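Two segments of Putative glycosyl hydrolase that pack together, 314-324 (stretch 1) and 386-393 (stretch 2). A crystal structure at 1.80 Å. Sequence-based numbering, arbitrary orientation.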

# COMPACT_ATOMS: atom_id res chain seq x y z
N HIS A 314 2.74 11.95 1.00
CA HIS A 314 2.63 11.51 2.37
C HIS A 314 3.98 11.64 3.13
O HIS A 314 5.06 11.34 2.57
CB HIS A 314 2.16 10.07 2.43
CG HIS A 314 0.78 9.85 1.92
ND1 HIS A 314 -0.34 9.96 2.72
CD2 HIS A 314 0.33 9.51 0.68
CE1 HIS A 314 -1.42 9.69 1.99
NE2 HIS A 314 -1.05 9.43 0.75
N GLN A 315 3.87 11.98 4.42
CA GLN A 315 5.00 12.17 5.37
C GLN A 315 6.00 11.02 5.31
O GLN A 315 7.20 11.24 5.28
CB GLN A 315 4.42 12.31 6.78
CG GLN A 315 5.36 12.22 7.93
CD GLN A 315 6.19 13.42 8.15
OE1 GLN A 315 6.38 14.25 7.25
NE2 GLN A 315 6.72 13.53 9.37
N LEU A 316 5.49 9.79 5.32
CA LEU A 316 6.28 8.61 4.90
C LEU A 316 5.71 8.26 3.54
O LEU A 316 4.52 7.92 3.41
CB LEU A 316 6.16 7.43 5.86
CG LEU A 316 6.89 7.64 7.22
CD1 LEU A 316 6.76 6.40 8.14
CD2 LEU A 316 8.37 8.05 7.03
N LEU A 317 6.55 8.33 2.50
CA LEU A 317 6.05 8.37 1.12
C LEU A 317 5.25 7.17 0.73
O LEU A 317 4.23 7.28 -0.01
CB LEU A 317 7.18 8.54 0.16
CG LEU A 317 7.87 9.91 0.09
CD1 LEU A 317 9.20 9.78 -0.69
CD2 LEU A 317 6.94 10.99 -0.53
N ASP A 318 5.69 6.02 1.27
CA ASP A 318 5.12 4.72 0.93
C ASP A 318 4.15 4.22 1.98
O ASP A 318 3.83 3.02 2.01
CB ASP A 318 6.23 3.68 0.68
CG ASP A 318 7.17 3.51 1.86
OD1 ASP A 318 7.19 4.40 2.75
OD2 ASP A 318 7.91 2.49 1.87
N CYS A 319 3.64 5.14 2.80
CA CYS A 319 2.65 4.83 3.85
C CYS A 319 1.48 5.78 3.62
O CYS A 319 1.51 6.93 4.05
CB CYS A 319 3.26 5.07 5.24
SG CYS A 319 4.61 3.93 5.56
N ASN A 320 0.44 5.29 2.91
CA ASN A 320 -0.66 6.17 2.51
C ASN A 320 -1.62 6.55 3.64
O ASN A 320 -2.56 7.30 3.42
CB ASN A 320 -1.37 5.66 1.24
CG ASN A 320 -2.34 4.55 1.49
OD1 ASN A 320 -2.50 4.11 2.61
ND2 ASN A 320 -3.07 4.15 0.43
N ASP A 321 -1.33 6.05 4.85
CA ASP A 321 -2.06 6.40 6.05
C ASP A 321 -1.32 7.43 6.88
O ASP A 321 -1.74 7.75 8.00
CB ASP A 321 -2.44 5.16 6.88
CG ASP A 321 -1.24 4.34 7.36
OD1 ASP A 321 -0.12 4.57 6.84
OD2 ASP A 321 -1.44 3.44 8.24
N SER A 322 -0.22 7.95 6.36
CA SER A 322 0.52 9.00 7.06
C SER A 322 0.07 10.36 6.48
O SER A 322 -0.43 10.45 5.37
CB SER A 322 2.03 8.85 6.95
OG SER A 322 2.53 8.93 5.63
N TYR A 323 0.25 11.41 7.25
CA TYR A 323 -0.33 12.69 6.81
C TYR A 323 0.28 13.27 5.57
O TYR A 323 1.45 13.03 5.27
CB TYR A 323 -0.31 13.71 7.95
CG TYR A 323 0.98 14.27 8.44
CD1 TYR A 323 1.57 15.34 7.79
CD2 TYR A 323 1.54 13.86 9.64
CE1 TYR A 323 2.69 15.93 8.28
CE2 TYR A 323 2.71 14.44 10.12
CZ TYR A 323 3.27 15.48 9.45
OH TYR A 323 4.39 16.13 9.95
N LEU A 324 -0.51 14.09 4.86
CA LEU A 324 -0.06 14.79 3.67
C LEU A 324 0.75 16.00 4.11
O LEU A 324 0.25 16.85 4.85
CB LEU A 324 -1.25 15.22 2.83
CG LEU A 324 -2.12 14.06 2.29
CD1 LEU A 324 -3.38 14.57 1.51
CD2 LEU A 324 -1.26 13.09 1.44
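Stretch 2 386-393: FYYYRPVN

Stretch 2 enters as the last turn of a helix, Phe-386 to Tyr-388; Tyr-389 is the first residue to leave helical angles, and from Arg-390 onward the chain is extended, with phi/psi of -57/126 at Arg-390 and -114/148 at Val-392. Stretch 1 is irregular but tightly folded. Two type I turns, Leu-316 to Cys-319 and Cys-319 to Ser-322, bring it back on itself so that Gln-315 N bonds Tyr-323 O at 2.8 Å. Ser-322 braces this loop from within: its OG donates to Cys-319 O at 2.7 Å and receives Leu-316 N at 3.1 Å. The helix end passes over the loop from the Leu-316 arm towards the Ser-322 arm, with CA of Leu-316 7.1 Å from CA of Tyr-387 and CA of Ser-322 5.6 Å from CA of Tyr-388.

The polar contacts exploit a helix terminus, where carbonyls lack the amide partners of a continuing helix. Gln-315 NE2 donates to Tyr-387 O at 2.9 Å with a nearly straight angle of 162°, while that carbonyl receives only a weak backbone bond, at 3.5 Å, from Arg-390 N. The next carbonyl is reached through water 1, which accepts from Tyr-323 N and donates to Tyr-388 O, each at 2.8 Å. Farther along, Tyr-323 OH makes a weak hydrogen bond to Arg-390 O at 2.8 Å. Backbone acceptors on stretch 2 are thus met by a side-chain amide, a water and a phenol in turn. One bond runs the other way: Tyr-388 OH donates to Asp-321 OD1 at 2.6 Å, a short phenol-carboxylate contact near the plane of the ring.

The apolar packing centres on Tyr-388, which has the largest covered area of any residue here. Its CA-to-CB bond points away from stretch 1, yet the ring end comes nearer. Ser-322 CB sits over one face, 4.0 Å from the ring centroid of Tyr-388 and 17° off the normal, a CH-pi contact. Leu-316 CD1 meets Tyr-388 CE1 at 3.7 Å, and Cys-319 CB lies 4.1 Å from Tyr-388 CZ. Leu-316 also touches the preceding residue, its CD2 3.8 Å from Tyr-387 CB, so one leucine meets two consecutive helix residues.

Tyr-323 answers from stretch 1. Tyr-323 CE1 packs 3.5 Å from Val-392 CG1, while Tyr-388 O lies at the ring edge, 3.4 Å from Tyr-323 CD2. The rule is reciprocal: each stretch sends a tyrosine across, combining ring packing with a hydroxyl bond at its tip.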

# COMPACT_ATOMS: atom_id res chain seq x y z
N PHE A 386 7.19 7.93 15.46
CA PHE A 386 7.91 9.19 15.46
C PHE A 386 7.58 9.98 14.19
O PHE A 386 7.18 11.16 14.25
CB PHE A 386 9.41 8.91 15.56
CG PHE A 386 10.28 10.13 15.35
CD1 PHE A 386 10.52 11.00 16.38
CD2 PHE A 386 10.81 10.42 14.11
CE1 PHE A 386 11.30 12.09 16.20
CE2 PHE A 386 11.65 11.51 13.95
CZ PHE A 386 11.85 12.35 14.99
N TYR A 387 7.67 9.33 13.05
CA TYR A 387 7.45 10.04 11.77
C TYR A 387 5.99 10.42 11.57
O TYR A 387 5.66 11.50 11.09
CB TYR A 387 7.98 9.24 10.60
CG TYR A 387 9.50 9.17 10.53
CD1 TYR A 387 10.23 10.26 10.06
CD2 TYR A 387 10.20 8.05 10.96
CE1 TYR A 387 11.62 10.23 10.03
CE2 TYR A 387 11.59 8.01 10.92
CZ TYR A 387 12.30 9.10 10.44
OH TYR A 387 13.68 9.07 10.38
N TYR A 388 5.12 9.48 11.88
CA TYR A 388 3.68 9.73 11.66
C TYR A 388 3.15 10.90 12.47
O TYR A 388 2.25 11.60 12.01
CB TYR A 388 2.85 8.50 12.02
CG TYR A 388 2.65 7.44 10.96
CD1 TYR A 388 3.69 6.60 10.59
CD2 TYR A 388 1.37 7.17 10.46
CE1 TYR A 388 3.49 5.59 9.68
CE2 TYR A 388 1.17 6.15 9.55
CZ TYR A 388 2.21 5.35 9.16
OH TYR A 388 2.00 4.31 8.31
N TYR A 389 3.77 11.17 13.62
CA TYR A 389 3.24 12.15 14.58
C TYR A 389 4.06 13.42 14.67
O TYR A 389 3.76 14.26 15.51
CB TYR A 389 3.09 11.52 15.99
CG TYR A 389 1.87 10.68 16.10
CD1 TYR A 389 0.65 11.25 16.49
CD2 TYR A 389 1.90 9.32 15.80
CE1 TYR A 389 -0.50 10.50 16.54
CE2 TYR A 389 0.75 8.55 15.82
CZ TYR A 389 -0.45 9.15 16.22
OH TYR A 389 -1.61 8.40 16.34
N ARG A 390 4.98 13.62 13.75
CA ARG A 390 5.73 14.92 13.75
C ARG A 390 4.75 16.06 13.63
O ARG A 390 3.91 16.08 12.72
CB ARG A 390 6.73 14.98 12.60
CG ARG A 390 7.89 13.95 12.67
CD ARG A 390 8.63 13.88 13.96
NE ARG A 390 9.24 15.15 14.34
CZ ARG A 390 9.31 15.64 15.59
NH1 ARG A 390 8.78 15.00 16.61
NH2 ARG A 390 9.90 16.81 15.79
N PRO A 391 4.82 17.03 14.54
CA PRO A 391 3.93 18.19 14.42
C PRO A 391 4.07 18.99 13.15
O PRO A 391 5.14 18.96 12.55
CB PRO A 391 4.36 19.08 15.59
CG PRO A 391 4.88 18.09 16.61
CD PRO A 391 5.62 17.07 15.78
N VAL A 392 3.00 19.70 12.78
CA VAL A 392 3.03 20.69 11.71
C VAL A 392 2.79 22.06 12.33
O VAL A 392 2.10 22.16 13.36
CB VAL A 392 1.99 20.43 10.59
CG1 VAL A 392 2.33 19.08 9.84
CG2 VAL A 392 0.53 20.50 11.11
N ASN A 393 3.39 23.09 11.74
CA ASN A 393 3.22 24.43 12.25
C ASN A 393 3.52 25.44 11.16
O ASN A 393 4.44 25.24 10.39
CB ASN A 393 4.14 24.68 13.45
CG ASN A 393 3.72 25.89 14.23
OD1 ASN A 393 4.11 27.00 13.90
ND2 ASN A 393 2.80 25.71 15.18
O HOH W 1 0.80 10.57 9.91